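Local coordinates for pollen-specific leucine-rich repeat extensin-like protein 1 (PDB 6TME) that probably takes part in cell-wall signalling in pollen, with a leucine-rich repeat domain that, as in related LRX proteins, is expected to bind RALF-type peptides, at residues D264-G269 with D288-K293; T312-F317 with Q334-S339. All blocks are in the same frame, centred on the assembly; numbering follows the deposited sequence.

Contact 1 (D264-G269 with D288-K293)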
loop_
_atom_site.group_PDB
_atom_site.type_symbol
_atom_site.label_atom_id
_atom_site.label_comp_id
_atom_site.label_asym_id
_atom_site.label_seq_id
_atom_site.Cartn_x
_atom_site.Cartn_y
_atom_site.Cartn_z
ATOM N N ASP A 264 -9.645 -0.645 -7.194
ATOM C CA ASP A 264 -8.995 -0.556 -8.498
ATOM C C ASP A 264 -8.435 -1.931 -8.866
ATOM O O ASP A 264 -7.491 -2.416 -8.235
ATOM C CB ASP A 264 -7.914 0.526 -8.481
ATOM C CG ASP A 264 -7.456 0.922 -9.887
ATOM O OD1 ASP A 264 -7.358 0.028 -10.762
ATOM O OD2 ASP A 264 -7.180 2.126 -10.109
ATOM N N ALA A 265 -9.033 -2.563 -9.879
ATOM C CA ALA A 265 -8.640 -3.887 -10.346
ATOM C C ALA A 265 -8.084 -3.840 -11.761
ATOM O O ALA A 265 -8.042 -4.870 -12.447
ATOM C CB ALA A 265 -9.818 -4.859 -10.274
ATOM N N SER A 266 -7.596 -2.681 -12.187
ATOM C CA SER A 266 -7.341 -2.482 -13.601
ATOM C C SER A 266 -6.033 -3.143 -14.034
ATOM O O SER A 266 -5.135 -3.426 -13.224
ATOM C CB SER A 266 -7.324 -0.987 -13.948
ATOM O OG SER A 266 -6.223 -0.324 -13.361
ATOM N N SER A 267 -5.947 -3.394 -15.345
ATOM C CA SER A 267 -4.739 -3.917 -15.979
ATOM C C SER A 267 -4.397 -5.295 -15.427
ATOM O O SER A 267 -3.266 -5.564 -15.011
ATOM C CB SER A 267 -3.567 -2.947 -15.820
ATOM O OG SER A 267 -3.881 -1.756 -16.497
ATOM N N ASN A 268 -5.410 -6.158 -15.386
ATOM C CA ASN A 268 -5.211 -7.555 -15.048
ATOM C C ASN A 268 -5.785 -8.384 -16.189
ATOM O O ASN A 268 -5.707 -7.969 -17.350
ATOM C CB ASN A 268 -5.848 -7.865 -13.688
ATOM C CG ASN A 268 -4.910 -7.497 -12.510
ATOM O OD1 ASN A 268 -3.985 -8.231 -12.198
ATOM N ND2 ASN A 268 -5.129 -6.333 -11.902
ATOM N N GLY A 269 -6.369 -9.539 -15.881
ATOM C CA GLY A 269 -6.916 -10.405 -16.896
ATOM C C GLY A 269 -8.213 -11.010 -16.411
ATOM O O GLY A 269 -8.486 -12.191 -16.650
ATOM N N ASP A 288 -12.245 1.270 -10.705
ATOM C CA ASP A 288 -11.512 1.155 -11.965
ATOM C C ASP A 288 -11.404 -0.320 -12.323
ATOM O O ASP A 288 -10.710 -1.077 -11.635
ATOM C CB ASP A 288 -10.107 1.775 -11.854
ATOM C CG ASP A 288 -9.371 1.838 -13.213
ATOM O OD1 ASP A 288 -9.821 1.224 -14.196
ATOM O OD2 ASP A 288 -8.331 2.514 -13.308
ATOM N N PHE A 289 -12.069 -0.730 -13.402
ATOM C CA PHE A 289 -11.911 -2.081 -13.929
ATOM C C PHE A 289 -11.263 -2.085 -15.299
ATOM O O PHE A 289 -11.316 -3.113 -15.991
ATOM C CB PHE A 289 -13.254 -2.809 -14.020
ATOM C CG PHE A 289 -13.933 -3.010 -12.705
ATOM C CD1 PHE A 289 -13.339 -3.747 -11.714
ATOM C CD2 PHE A 289 -15.180 -2.496 -12.480
ATOM C CE1 PHE A 289 -13.972 -3.942 -10.514
ATOM C CE2 PHE A 289 -15.823 -2.701 -11.287
ATOM C CZ PHE A 289 -15.219 -3.408 -10.304
ATOM N N SER A 290 -10.677 -0.962 -15.721
ATOM C CA SER A 290 -10.153 -0.875 -17.081
ATOM C C SER A 290 -9.106 -1.966 -17.348
ATOM O O SER A 290 -8.496 -2.529 -16.429
ATOM C CB SER A 290 -9.558 0.514 -17.341
ATOM O OG SER A 290 -8.321 0.667 -16.678
ATOM N N TYR A 291 -8.924 -2.274 -18.632
ATOM C CA TYR A 291 -7.858 -3.160 -19.119
ATOM C C TYR A 291 -7.975 -4.554 -18.514
ATOM O O TYR A 291 -7.074 -5.055 -17.837
ATOM C CB TYR A 291 -6.479 -2.572 -18.840
ATOM C CG TYR A 291 -6.165 -1.373 -19.671
ATOM C CD1 TYR A 291 -5.667 -1.520 -20.961
ATOM C CD2 TYR A 291 -6.350 -0.086 -19.162
ATOM C CE1 TYR A 291 -5.386 -0.425 -21.736
ATOM C CE2 TYR A 291 -6.070 1.024 -19.928
ATOM C CZ TYR A 291 -5.588 0.848 -21.220
ATOM O OH TYR A 291 -5.289 1.944 -22.001
ATOM N N ASN A 292 -9.118 -5.171 -18.766
ATOM C CA ASN A 292 -9.359 -6.540 -18.359
ATOM C C ASN A 292 -10.037 -7.242 -19.526
ATOM O O ASN A 292 -9.945 -6.800 -20.674
ATOM C CB ASN A 292 -10.156 -6.533 -17.050
ATOM C CG ASN A 292 -9.257 -6.389 -15.846
ATOM O OD1 ASN A 292 -8.444 -7.269 -15.569
ATOM N ND2 ASN A 292 -9.382 -5.276 -15.135
ATOM N N LYS A 293 -10.736 -8.332 -19.240
ATOM C CA LYS A 293 -11.485 -9.044 -20.266
ATOM C C LYS A 293 -12.927 -9.234 -19.831
ATOM O O LYS A 293 -13.553 -10.254 -20.130
ATOM C CB LYS A 293 -10.834 -10.388 -20.592
ATOM C CG LYS A 293 -9.768 -10.263 -21.646
ATOM C CD LYS A 293 -8.407 -10.693 -21.156
ATOM C CE LYS A 293 -8.356 -12.170 -20.879
ATOM N NZ LYS A 293 -6.964 -12.574 -20.547
HETATM O O HOH W 1 -6.898 -13.781 -18.471
#
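Two asparagine amides grip the carbonyl oxygen of Ala265. Asn292 ND2 comes across from the next coil at 3.0 Å, with an N-H...O angle of 166° to Ala265 O, and Asn268 ND2 adds a weak bond from the same coil. Asparagines at equivalent places in successive repeats thus bond the backbone of their own and the preceding coil, as in leucine-rich repeat solenoids. Asn292 CG stands anti to the carbonyl carbon (chi1 -84°), and ND2 gives its second hydrogen to Phe289 O; both acceptors lie close to the amide plane, but the donor sits well above each carbonyl plane. Asn292 OD1 accepts Phe270 N. Asn268 repeats this one coil back, OD1 taking Leu246 N and ND2 reaching Phe241 O. In the backbone, Ala265 N meets Asp288 O at 2.8 Å, and Ser267 N meets Ser290 O at 2.9 Å. Asp264 and Asp288 lie side by side, each folding into an Asx turn: OD1 takes the backbone N and, through its syn lone pair, the hydroxyl of the serine two residues on. Asp264 OD2 and Asp288 OD2 are 3.4 Å apart, a repulsion probably eased by an aromatic side chain of another protein chain bonding the first and a glycan hydroxyl weakly bonding the second. On the buried side, Ala265 CB meets the edge of the Phe289 ring at CD1, 4.0 Å away.

Contact 2 (T312-F317 with Q334-S339). With NAG (2-acetamido-2-deoxy-beta-D-glucopyranose), chain E; NAG (2-acetamido-2-deoxy-beta-D-glucopyranose), chain B; SO4 (sulfate ion), chain Q.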
loop_
_atom_site.group_PDB
_atom_site.type_symbol
_atom_site.label_atom_id
_atom_site.label_comp_id
_atom_site.label_asym_id
_atom_site.label_seq_id
_atom_site.Cartn_x
_atom_site.Cartn_y
_atom_site.Cartn_z
ATOM N N THR A 312 -14.315 3.852 -14.203
ATOM C CA THR A 312 -13.550 3.582 -15.420
ATOM C C THR A 312 -13.684 2.097 -15.746
ATOM O O THR A 312 -13.273 1.251 -14.950
ATOM C CB THR A 312 -12.070 3.939 -15.205
ATOM O OG1 THR A 312 -11.942 5.326 -14.861
ATOM C CG2 THR A 312 -11.208 3.603 -16.429
ATOM N N PHE A 313 -14.271 1.777 -16.895
ATOM C CA PHE A 313 -14.430 0.380 -17.288
ATOM C C PHE A 313 -13.972 0.177 -18.728
ATOM O O PHE A 313 -14.423 -0.740 -19.419
ATOM C CB PHE A 313 -15.872 -0.102 -17.081
ATOM C CG PHE A 313 -16.937 0.833 -17.629
ATOM C CD1 PHE A 313 -17.282 2.003 -16.959
ATOM C CD2 PHE A 313 -17.622 0.509 -18.794
ATOM C CE1 PHE A 313 -18.272 2.852 -17.459
ATOM C CE2 PHE A 313 -18.623 1.337 -19.300
ATOM C CZ PHE A 313 -18.947 2.514 -18.638
ATOM N N SER A 314 -13.046 1.020 -19.173
ATOM C CA SER A 314 -12.584 1.018 -20.543
ATOM C C SER A 314 -11.691 -0.200 -20.811
ATOM O O SER A 314 -11.216 -0.863 -19.891
ATOM C CB SER A 314 -11.840 2.324 -20.816
ATOM O OG SER A 314 -10.646 2.330 -20.087
ATOM N N TYR A 315 -11.450 -0.479 -22.096
ATOM C CA TYR A 315 -10.624 -1.613 -22.526
ATOM C C TYR A 315 -11.084 -2.911 -21.871
ATOM O O TYR A 315 -10.345 -3.564 -21.117
ATOM C CB TYR A 315 -9.146 -1.362 -22.242
ATOM C CG TYR A 315 -8.667 -0.208 -23.031
ATOM C CD1 TYR A 315 -8.231 -0.381 -24.341
ATOM C CD2 TYR A 315 -8.699 1.077 -22.503
ATOM C CE1 TYR A 315 -7.816 0.692 -25.099
ATOM C CE2 TYR A 315 -8.283 2.160 -23.258
ATOM C CZ TYR A 315 -7.847 1.957 -24.552
ATOM O OH TYR A 315 -7.434 3.021 -25.306
ATOM N N ASN A 316 -12.322 -3.272 -22.190
ATOM C CA ASN A 316 -12.922 -4.549 -21.800
ATOM C C ASN A 316 -13.742 -5.047 -22.988
ATOM O O ASN A 316 -13.540 -4.623 -24.135
ATOM C CB ASN A 316 -13.726 -4.370 -20.507
ATOM C CG ASN A 316 -12.814 -4.298 -19.282
ATOM O OD1 ASN A 316 -12.179 -5.287 -18.929
ATOM N ND2 ASN A 316 -12.708 -3.117 -18.668
ATOM N N PHE A 317 -14.681 -5.955 -22.741
ATOM C CA PHE A 317 -15.596 -6.365 -23.817
ATOM C C PHE A 317 -17.052 -6.233 -23.385
ATOM O O PHE A 317 -17.875 -7.121 -23.640
ATOM C CB PHE A 317 -15.331 -7.797 -24.270
ATOM C CG PHE A 317 -13.920 -8.051 -24.711
ATOM C CD1 PHE A 317 -13.585 -8.010 -26.045
ATOM C CD2 PHE A 317 -12.936 -8.346 -23.784
ATOM C CE1 PHE A 317 -12.300 -8.248 -26.460
ATOM C CE2 PHE A 317 -11.645 -8.593 -24.192
ATOM C CZ PHE A 317 -11.328 -8.541 -25.544
ATOM N N GLN A 334 -18.004 10.786 -13.278
ATOM C CA GLN A 334 -17.113 10.594 -14.405
ATOM C C GLN A 334 -17.092 9.118 -14.778
ATOM O O GLN A 334 -16.876 8.254 -13.920
ATOM C CB GLN A 334 -15.709 11.080 -14.065
ATOM C CG GLN A 334 -14.753 11.076 -15.235
ATOM C CD GLN A 334 -15.193 12.021 -16.337
ATOM O OE1 GLN A 334 -15.539 11.594 -17.443
ATOM N NE2 GLN A 334 -15.189 13.314 -16.038
ATOM N N PHE A 335 -17.328 8.838 -16.056
ATOM C CA PHE A 335 -17.309 7.494 -16.602
ATOM C C PHE A 335 -16.319 7.430 -17.753
ATOM O O PHE A 335 -15.926 8.449 -18.322
ATOM C CB PHE A 335 -18.696 7.057 -17.071
ATOM C CG PHE A 335 -19.732 7.090 -15.991
ATOM C CD1 PHE A 335 -19.740 6.120 -14.990
ATOM C CD2 PHE A 335 -20.697 8.093 -15.963
ATOM C CE1 PHE A 335 -20.704 6.135 -13.988
ATOM C CE2 PHE A 335 -21.665 8.116 -14.959
ATOM C CZ PHE A 335 -21.664 7.134 -13.961
ATOM N N ASP A 336 -15.901 6.214 -18.079
ATOM C CA ASP A 336 -14.981 6.003 -19.192
ATOM C C ASP A 336 -15.257 4.620 -19.771
ATOM O O ASP A 336 -15.106 3.612 -19.068
ATOM C CB ASP A 336 -13.544 6.154 -18.706
ATOM C CG ASP A 336 -12.517 6.027 -19.815
ATOM O OD1 ASP A 336 -12.887 5.689 -20.954
ATOM O OD2 ASP A 336 -11.319 6.254 -19.528
ATOM N N ASP A 337 -15.697 4.577 -21.043
ATOM C CA ASP A 337 -16.119 3.327 -21.674
ATOM C C ASP A 337 -15.400 3.067 -22.996
ATOM O O ASP A 337 -15.870 2.259 -23.802
ATOM C CB ASP A 337 -17.643 3.293 -21.873
ATOM C CG ASP A 337 -18.163 4.331 -22.908
ATOM O OD1 ASP A 337 -17.381 5.145 -23.479
ATOM O OD2 ASP A 337 -19.400 4.324 -23.137
ATOM N N THR A 338 -14.276 3.734 -23.218
ATOM C CA THR A 338 -13.443 3.540 -24.400
ATOM C C THR A 338 -13.062 2.075 -24.609
ATOM O O THR A 338 -12.718 1.362 -23.659
ATOM C CB THR A 338 -12.169 4.379 -24.240
ATOM O OG1 THR A 338 -12.524 5.748 -24.019
ATOM C CG2 THR A 338 -11.239 4.253 -25.434
ATOM N N SER A 339 -13.103 1.640 -25.875
ATOM C CA SER A 339 -12.619 0.330 -26.274
ATOM C C SER A 339 -13.365 -0.785 -25.566
ATOM O O SER A 339 -12.771 -1.659 -24.925
ATOM C CB SER A 339 -11.118 0.190 -26.047
ATOM O OG SER A 339 -10.639 -0.970 -26.707
HETATM C C1 NAG E . -10.559 8.612 -12.911
HETATM C C2 NAG E . -9.504 9.700 -12.736
HETATM C C3 NAG E . -8.433 9.578 -13.820
HETATM C C4 NAG E . -7.803 8.194 -13.767
HETATM C C5 NAG E . -8.877 7.119 -13.919
HETATM C C6 NAG E . -8.342 5.732 -13.648
HETATM C C7 NAG E . -10.529 11.652 -11.639
HETATM C C8 NAG E . -11.103 13.021 -11.838
HETATM N N2 NAG E . -10.098 11.030 -12.744
HETATM O O3 NAG E . -7.422 10.555 -13.597
HETATM O O4 NAG E . -6.777 8.054 -14.747
HETATM O O5 NAG E . -9.924 7.324 -12.955
HETATM O O6 NAG E . -8.094 5.551 -12.257
HETATM O O7 NAG E . -10.470 11.127 -10.527
HETATM C C1 NAG B . -4.290 6.643 -17.354
HETATM C C2 NAG B . -5.526 6.412 -16.487
HETATM C C3 NAG B . -5.779 7.629 -15.594
HETATM C C4 NAG B . -4.515 8.006 -14.827
HETATM C C5 NAG B . -3.304 8.096 -15.753
HETATM C C6 NAG B . -1.998 8.256 -15.009
HETATM C C7 NAG B . -7.280 4.924 -17.359
HETATM C C8 NAG B . -8.458 4.804 -18.283
HETATM N N2 NAG B . -6.691 6.125 -17.314
HETATM O O1 NAG B . -4.047 5.531 -18.153
HETATM O O4 NAG B . -4.703 9.278 -14.222
HETATM O O5 NAG B . -3.177 6.897 -16.528
HETATM O O6 NAG B . -0.909 7.738 -15.764
HETATM O O7 NAG B . -6.881 3.972 -16.686
HETATM S S SO4 Q . -9.178 6.968 -22.433
HETATM O O1 SO4 Q . -8.228 6.718 -23.522
HETATM O O2 SO4 Q . -8.619 7.958 -21.514
HETATM O O3 SO4 Q . -10.435 7.496 -22.965
HETATM O O4 SO4 Q . -9.418 5.724 -21.703
#
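Phe313 CG sits between its own backbone N and carbonyl carbon (chi1 48°), which brings it toward the neighbouring turn, whereas Tyr315 CG is anti to the carbonyl carbon (chi1 -64°). Asp336 O and Asp337 CA lie over one face of the Phe313 ring, and Ser339 CB over one face of the Tyr315 ring. Asp336 O is 3.4 Å from Phe313 CD1 while also accepting Phe313 N at 3.0 Å. Asp337 CB touches the ring at CE2, and its carboxylate leads away to a salt bridge with Arg345. Ser339 CB makes a CH-pi contact 3.7 Å from the Tyr315 centroid. Tyr315 N meets Thr338 O at 2.7 Å, and Asn316 N bonds Ser339 O, which also receives Lys349 NZ. Between them, Ser314 CB presses on Thr338 O. Ser314 CB also lies 3.5 Å from Asp336 OD1, which closes an Asx turn by accepting the backbone N two residues on. A sugar and a sulfate ion, the latter probably from the crystallisation liquor, lie on the outer side: an N-acetylglucosamine methyl, C8, is 3.4 Å from Asp336 OD2, and the sulfate comes near Thr338 OG1. Inside, Asn316 ND2 bonds Phe313 O and Phe289 O. Parallel bridging of Thr312 and Asp336, with the Asn316 side chain bonding the backbone inside the turn, is the leucine-rich repeat pattern at the last strand of the parallel row.

How the contacts relate
Contacts 1 and 2 are successive steps of one solenoid, their centres about 10 Å apart. The 288-293 turn packs directly on the 312-317 turn: Phe289 N probably bonds Thr312 O, Tyr291 N probably bonds Ser314 O, and the rings of Tyr291 and Tyr315 stack. Phe289 and Phe313 hold the equivalent inner place, with Asn268 and Asn292 in contact 1 and Asn316 in contact 2. Asp288 and Asp336 lie beside glycan sugars, whereas Asp264 meets another protein chain and Asp337 pairs with Arg345. Ser266 packs against Ser290, where contact 2 sets Ser314 against Thr338. Contact 2 is more buried and relies more on ring faces; Lys349 NZ bonds its Asn316 and Ser339 carbonyls.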